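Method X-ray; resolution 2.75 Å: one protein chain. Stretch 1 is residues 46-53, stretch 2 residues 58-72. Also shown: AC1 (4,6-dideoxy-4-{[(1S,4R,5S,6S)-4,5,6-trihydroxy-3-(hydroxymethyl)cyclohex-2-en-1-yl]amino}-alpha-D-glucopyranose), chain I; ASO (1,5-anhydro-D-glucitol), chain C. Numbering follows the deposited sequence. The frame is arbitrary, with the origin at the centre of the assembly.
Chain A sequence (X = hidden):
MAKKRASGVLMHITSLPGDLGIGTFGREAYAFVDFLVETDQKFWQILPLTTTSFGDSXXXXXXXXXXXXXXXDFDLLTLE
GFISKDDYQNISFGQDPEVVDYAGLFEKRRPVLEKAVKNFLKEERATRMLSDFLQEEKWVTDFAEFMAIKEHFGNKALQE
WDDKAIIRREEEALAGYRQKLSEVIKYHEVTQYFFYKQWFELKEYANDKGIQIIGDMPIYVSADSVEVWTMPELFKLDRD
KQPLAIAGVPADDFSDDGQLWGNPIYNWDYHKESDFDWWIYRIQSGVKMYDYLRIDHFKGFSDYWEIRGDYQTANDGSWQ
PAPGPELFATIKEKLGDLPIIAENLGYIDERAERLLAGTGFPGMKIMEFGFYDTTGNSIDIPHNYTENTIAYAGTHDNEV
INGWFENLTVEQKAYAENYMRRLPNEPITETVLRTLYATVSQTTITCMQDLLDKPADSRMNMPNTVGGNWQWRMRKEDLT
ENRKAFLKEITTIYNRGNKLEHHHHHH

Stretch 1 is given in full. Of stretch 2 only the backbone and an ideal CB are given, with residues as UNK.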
# COMPACT_ATOMS: atom_id res chain seq x y z
N ILE A 46 -0.83 7.02 1.45
CA ILE A 46 -1.75 5.90 1.53
C ILE A 46 -0.96 4.59 1.40
O ILE A 46 0.25 4.58 1.14
CB ILE A 46 -2.86 6.00 0.45
CG1 ILE A 46 -2.23 6.16 -0.93
CG2 ILE A 46 -3.79 7.19 0.74
CD1 ILE A 46 -3.05 5.61 -2.06
N LEU A 47 -1.67 3.47 1.60
CA LEU A 47 -1.15 2.13 1.32
C LEU A 47 -1.34 1.86 -0.17
O LEU A 47 -1.68 2.76 -0.94
CB LEU A 47 -1.83 1.13 2.25
CG LEU A 47 -1.59 1.36 3.75
CD1 LEU A 47 -1.59 0.02 4.46
CD2 LEU A 47 -0.31 2.11 4.07
N PRO A 48 -1.01 0.66 -0.67
CA PRO A 48 -1.27 0.41 -2.09
C PRO A 48 -2.76 0.31 -2.36
O PRO A 48 -3.55 -0.11 -1.52
CB PRO A 48 -0.56 -0.92 -2.36
CG PRO A 48 0.40 -1.07 -1.27
CD PRO A 48 -0.24 -0.45 -0.08
N LEU A 49 -3.13 0.72 -3.56
CA LEU A 49 -4.52 0.65 -3.99
C LEU A 49 -4.82 -0.65 -4.74
O LEU A 49 -5.82 -0.73 -5.46
CB LEU A 49 -4.84 1.86 -4.86
CG LEU A 49 -4.51 3.16 -4.13
CD1 LEU A 49 -5.02 4.34 -4.94
CD2 LEU A 49 -5.10 3.14 -2.70
N THR A 50 -3.99 -1.66 -4.58
CA THR A 50 -4.19 -2.86 -5.36
C THR A 50 -5.25 -3.75 -4.72
O THR A 50 -5.72 -3.51 -3.60
CB THR A 50 -2.89 -3.63 -5.53
OG1 THR A 50 -2.24 -3.75 -4.26
CG2 THR A 50 -1.96 -2.91 -6.54
N THR A 51 -5.60 -4.81 -5.45
CA THR A 51 -6.63 -5.76 -5.04
C THR A 51 -6.11 -6.66 -3.92
O THR A 51 -4.90 -6.87 -3.78
CB THR A 51 -7.06 -6.60 -6.24
OG1 THR A 51 -5.93 -7.33 -6.72
CG2 THR A 51 -7.59 -5.70 -7.37
N THR A 52 -7.03 -7.20 -3.12
CA THR A 52 -6.66 -7.97 -1.95
C THR A 52 -7.23 -9.38 -2.02
O THR A 52 -8.23 -9.64 -2.70
CB THR A 52 -7.14 -7.30 -0.68
OG1 THR A 52 -8.56 -7.47 -0.59
CG2 THR A 52 -6.83 -5.83 -0.71
N SER A 53 -6.61 -10.27 -1.23
CA SER A 53 -6.88 -11.70 -1.11
C SER A 53 -7.38 -12.01 0.30
O SER A 53 -7.80 -11.12 1.04
CB SER A 53 -5.63 -12.50 -1.45
OG SER A 53 -5.95 -13.83 -1.84
N UNK A 58 -2.72 -5.67 1.04
CA UNK A 58 -2.51 -5.15 -0.31
C UNK A 58 -1.12 -5.43 -0.88
O UNK A 58 -0.86 -5.04 -2.03
CB UNK A 58 -2.76 -3.64 -0.31
N UNK A 59 -0.23 -6.07 -0.13
CA UNK A 59 1.09 -6.44 -0.60
C UNK A 59 1.15 -7.90 -1.09
O UNK A 59 2.25 -8.48 -1.17
CB UNK A 59 2.11 -6.22 0.52
N UNK A 60 -0.02 -8.50 -1.37
CA UNK A 60 -0.16 -9.85 -1.93
C UNK A 60 -1.40 -9.82 -2.84
O UNK A 60 -2.49 -10.26 -2.46
CB UNK A 60 -0.29 -10.91 -0.83
N UNK A 61 -1.20 -9.39 -4.08
CA UNK A 61 -2.29 -8.84 -4.89
C UNK A 61 -2.47 -9.59 -6.19
O UNK A 61 -1.49 -10.00 -6.81
CB UNK A 61 -2.04 -7.36 -5.19
N UNK A 62 -3.73 -9.72 -6.60
CA UNK A 62 -4.06 -10.33 -7.88
C UNK A 62 -3.41 -9.59 -9.06
O UNK A 62 -3.26 -10.19 -10.13
CB UNK A 62 -5.58 -10.37 -8.06
N UNK A 63 -3.05 -8.32 -8.90
CA UNK A 63 -2.37 -7.59 -9.97
C UNK A 63 -1.62 -6.42 -9.38
O UNK A 63 -2.03 -5.85 -8.36
CB UNK A 63 -3.36 -7.11 -11.03
N UNK A 64 -0.52 -6.06 -10.04
CA UNK A 64 0.31 -4.94 -9.61
C UNK A 64 -0.28 -3.56 -9.93
O UNK A 64 0.34 -2.56 -9.57
CB UNK A 64 1.69 -5.06 -10.26
N UNK A 65 -1.40 -3.48 -10.65
CA UNK A 65 -1.94 -2.20 -11.10
C UNK A 65 -3.43 -2.07 -10.86
O UNK A 65 -3.97 -0.96 -10.89
CB UNK A 65 -1.65 -2.01 -12.59
N UNK A 66 -4.13 -3.19 -10.68
CA UNK A 66 -5.58 -3.14 -10.63
C UNK A 66 -6.02 -2.44 -9.36
O UNK A 66 -5.33 -2.48 -8.33
CB UNK A 66 -6.18 -4.55 -10.71
N UNK A 67 -7.18 -1.79 -9.44
CA UNK A 67 -7.72 -1.09 -8.29
C UNK A 67 -8.50 -2.00 -7.37
O UNK A 67 -9.34 -2.79 -7.82
CB UNK A 67 -8.61 0.06 -8.75
N UNK A 68 -8.22 -1.91 -6.07
CA UNK A 68 -9.04 -2.61 -5.09
C UNK A 68 -10.48 -2.13 -5.19
O UNK A 68 -10.79 -0.98 -4.87
CB UNK A 68 -8.50 -2.40 -3.67
N UNK A 69 -11.39 -3.01 -5.59
CA UNK A 69 -12.73 -2.53 -5.87
C UNK A 69 -13.51 -2.17 -4.62
O UNK A 69 -14.54 -1.50 -4.73
CB UNK A 69 -13.50 -3.59 -6.67
N UNK A 70 -13.05 -2.58 -3.43
CA UNK A 70 -13.77 -2.23 -2.22
C UNK A 70 -13.81 -0.72 -1.98
O UNK A 70 -14.65 -0.24 -1.22
CB UNK A 70 -13.13 -2.93 -1.02
N UNK A 71 -12.92 0.03 -2.61
CA UNK A 71 -12.81 1.45 -2.35
C UNK A 71 -13.70 2.28 -3.25
O UNK A 71 -13.75 3.51 -3.08
CB UNK A 71 -11.36 1.90 -2.51
N UNK A 72 -14.43 1.66 -4.18
CA UNK A 72 -15.38 2.41 -5.00
C UNK A 72 -16.53 2.91 -4.13
O UNK A 72 -17.02 2.20 -3.23
CB UNK A 72 -15.91 1.55 -6.15
C1 AC1 I . 3.26 -8.03 4.52
O2 AC1 I . 3.86 -8.50 6.86
C2 AC1 I . 2.94 -8.83 5.80
C4A AC1 I . 0.94 -15.75 4.29
C3 AC1 I . 2.97 -10.31 5.57
O3 AC1 I . 2.62 -10.89 6.81
C4 AC1 I . 1.95 -10.66 4.45
N4A AC1 I . 1.74 -12.12 4.16
C5 AC1 I . 2.48 -9.95 3.22
O5 AC1 I . 2.42 -8.52 3.43
C6 AC1 I . 1.63 -10.33 2.01
C1B AC1 I . 0.66 -12.84 4.89
C2B AC1 I . 1.33 -13.85 5.81
O2B AC1 I . 2.28 -13.19 6.66
C3B AC1 I . 2.04 -14.88 4.92
O3B AC1 I . 2.95 -15.69 5.69
O4 AC1 I . 1.47 -16.71 3.33
C5B AC1 I . -0.06 -14.94 3.71
C7B AC1 I . -0.20 -13.56 4.03
C6B AC1 I . -1.03 -15.67 2.75
O6B AC1 I . -0.46 -16.91 2.31
C1 ASO C . 6.58 -4.66 2.36
C2 ASO C . 5.58 -4.36 3.50
C3 ASO C . 5.39 -5.62 4.36
C4 ASO C . 4.89 -6.76 3.46
C5 ASO C . 5.86 -6.98 2.33
C6 ASO C . 5.23 -7.93 1.32
O2 ASO C . 6.01 -3.26 4.29
O3 ASO C . 4.43 -5.35 5.45
O4 ASO C . 4.69 -7.99 4.20
O5 ASO C . 6.07 -5.77 1.60
O6 ASO C . 5.63 -7.55 -0.01

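Position 58 points its CB toward stretch 1, where the ideal CB lies 3.8 Å from Pro48 O and 4.6 Å from Thr52 CG2. A phi of -83° permits any residue, proline included, and the space suits a compact, largely apolar side chain. The residue is Pro58, whose CG packs 3.8 Å from Pro48 CD. Its carbonyl remains available to stretch 1, with Pro58 O 2.9 Å from Thr50 OG1.

At position 59 the CB points away and finds nothing of stretch 1 within 5.5 Å, but the sugar-like ligands lie on that side. A long or aromatic side chain could reach back to Pro48. Tyr59 does so with chi1 in the m well. Pro48 CG sits over one face of the ring, 4.0 Å from the ring centroid, in a CH-pi contact, while ASO C2 lies over the opposite face. The ring thus joins protein to ligand, and its hydroxyl is hydrogen-bonded elsewhere in the structure.

Position 60 points sideways, with no stretch 1 atom near its ideal CB, so stretch 1 leaves the choice wide; the neighbouring ligand makes a polar side chain a reasonable one. Gln60 extends with chi1 and chi2 both t, bringing OE1 within 3.1 Å of AC1 C6.

Position 61 is far more restricted. Its CB points toward stretch 1, only 3.2 Å from Thr51 O and 3.7 Å from Thr50 OG1, so a small residue is favoured, and a hydroxyl could answer the threonine. Ser61 OG hydrogen-bonds Thr50 OG1 at 2.8 Å, and either could be the donor. The OG is modelled too close to Thr51 O, so its exact place is less certain.

At position 62 the CB points sideways, 3.3 Å from Thr51 OG1, while the Thr52 carbonyl and the Ser53 side chain offer a surface for a broad side chain. An aromatic or a long aliphatic residue would suit. Phe62, chi1 m, brings CE2 to 3.4 Å from Thr52 O and CE1 to 3.8 Å from Ser53 OG. Its backbone N also makes a weak hydrogen bond to Thr51 OG1, at 3.3 Å.

Position 63 points sideways, its ideal CB 5.0 Å from Thr51 OG1, so stretch 1 hardly restricts it; 64 and 65 point away and would accept many residues. Ser63 supports the turn, its OG accepting a hydrogen bond from Val65 N at 3.2 Å; the residue between them is Ala64.

Position 66 places its CB 3.8 Å from Thr51 CG2, which suits a small apolar residue: Ala66. At 67, phi and psi of -84° and 133° do not demand glycine, and an ideal CB would point away, 4.4 Å from Leu49 O, so stretch 1 would also accommodate a small side chain. The residue is Gly67, whose CA lies 3.4 Å from Leu49 O.

At position 68 the backbone N donates to Leu49 O at 2.7 Å. The CB is tight against Thr50 O, 3.0 Å away, and a short side chain with an acceptor could take a hydrogen bond from the backbone N of 70. Asn68 OD1 accepts from the N of residue 70 at 3.0 Å.

Positions 69, 70 and 72 find nothing of stretch 1 within 5.5 Å of their ideal CB, so many residues would do. Thr69 and His70 begin the 3-10 segment, and Ile72 follows it. Position 71 points toward stretch 1, inviting an aliphatic residue; Leu71 CD1 meets Leu49 CD2 at 4.2 Å.

Stretch 2 (58-72) PYQSFSAVAGNTHLI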
# COMPACT_ATOMS: atom_id res chain seq x y z
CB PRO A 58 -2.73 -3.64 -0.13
CG PRO A 58 -2.34 -3.36 1.28
CD PRO A 58 -2.71 -4.59 2.06
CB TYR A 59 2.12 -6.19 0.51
CG TYR A 59 2.16 -4.75 0.98
CD1 TYR A 59 1.26 -4.27 1.94
CD2 TYR A 59 3.10 -3.85 0.46
CE1 TYR A 59 1.31 -2.93 2.38
CE2 TYR A 59 3.15 -2.51 0.88
CZ TYR A 59 2.26 -2.05 1.84
OH TYR A 59 2.32 -0.72 2.25
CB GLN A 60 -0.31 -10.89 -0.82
CG GLN A 60 -0.29 -12.32 -1.24
CD GLN A 60 -0.28 -13.24 -0.05
OE1 GLN A 60 0.41 -12.97 0.94
NE2 GLN A 60 -1.04 -14.33 -0.11
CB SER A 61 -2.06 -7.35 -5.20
OG SER A 61 -2.69 -6.51 -4.25
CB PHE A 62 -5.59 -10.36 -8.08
CG PHE A 62 -6.33 -11.15 -7.03
CD1 PHE A 62 -5.78 -12.30 -6.49
CD2 PHE A 62 -7.58 -10.74 -6.59
CE1 PHE A 62 -6.47 -13.03 -5.51
CE2 PHE A 62 -8.28 -11.46 -5.62
CZ PHE A 62 -7.71 -12.60 -5.07
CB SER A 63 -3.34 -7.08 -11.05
OG SER A 63 -2.73 -6.11 -11.90
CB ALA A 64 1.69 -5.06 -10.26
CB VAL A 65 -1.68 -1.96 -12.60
CG1 VAL A 65 -0.22 -1.66 -12.85
CG2 VAL A 65 -2.17 -3.13 -13.43
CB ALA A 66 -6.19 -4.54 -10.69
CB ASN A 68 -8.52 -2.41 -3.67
CG ASN A 68 -9.51 -2.85 -2.61
OD1 ASN A 68 -10.36 -3.71 -2.85
ND2 ASN A 68 -9.41 -2.27 -1.42
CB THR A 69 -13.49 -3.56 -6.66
OG1 THR A 69 -14.50 -2.90 -7.41
CG2 THR A 69 -14.13 -4.60 -5.72
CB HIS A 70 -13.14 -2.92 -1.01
CG HIS A 70 -13.33 -4.40 -1.01
ND1 HIS A 70 -12.79 -5.22 -0.04
CD2 HIS A 70 -14.02 -5.21 -1.85
CE1 HIS A 70 -13.13 -6.47 -0.29
NE2 HIS A 70 -13.87 -6.50 -1.39
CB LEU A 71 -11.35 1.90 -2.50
CG LEU A 71 -10.33 1.07 -1.72
CD1 LEU A 71 -8.98 1.77 -1.66
CD2 LEU A 71 -10.85 0.79 -0.33
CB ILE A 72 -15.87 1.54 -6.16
CG1 ILE A 72 -14.91 1.69 -7.34
CG2 ILE A 72 -17.29 1.92 -6.57
CD1 ILE A 72 -15.23 0.79 -8.47
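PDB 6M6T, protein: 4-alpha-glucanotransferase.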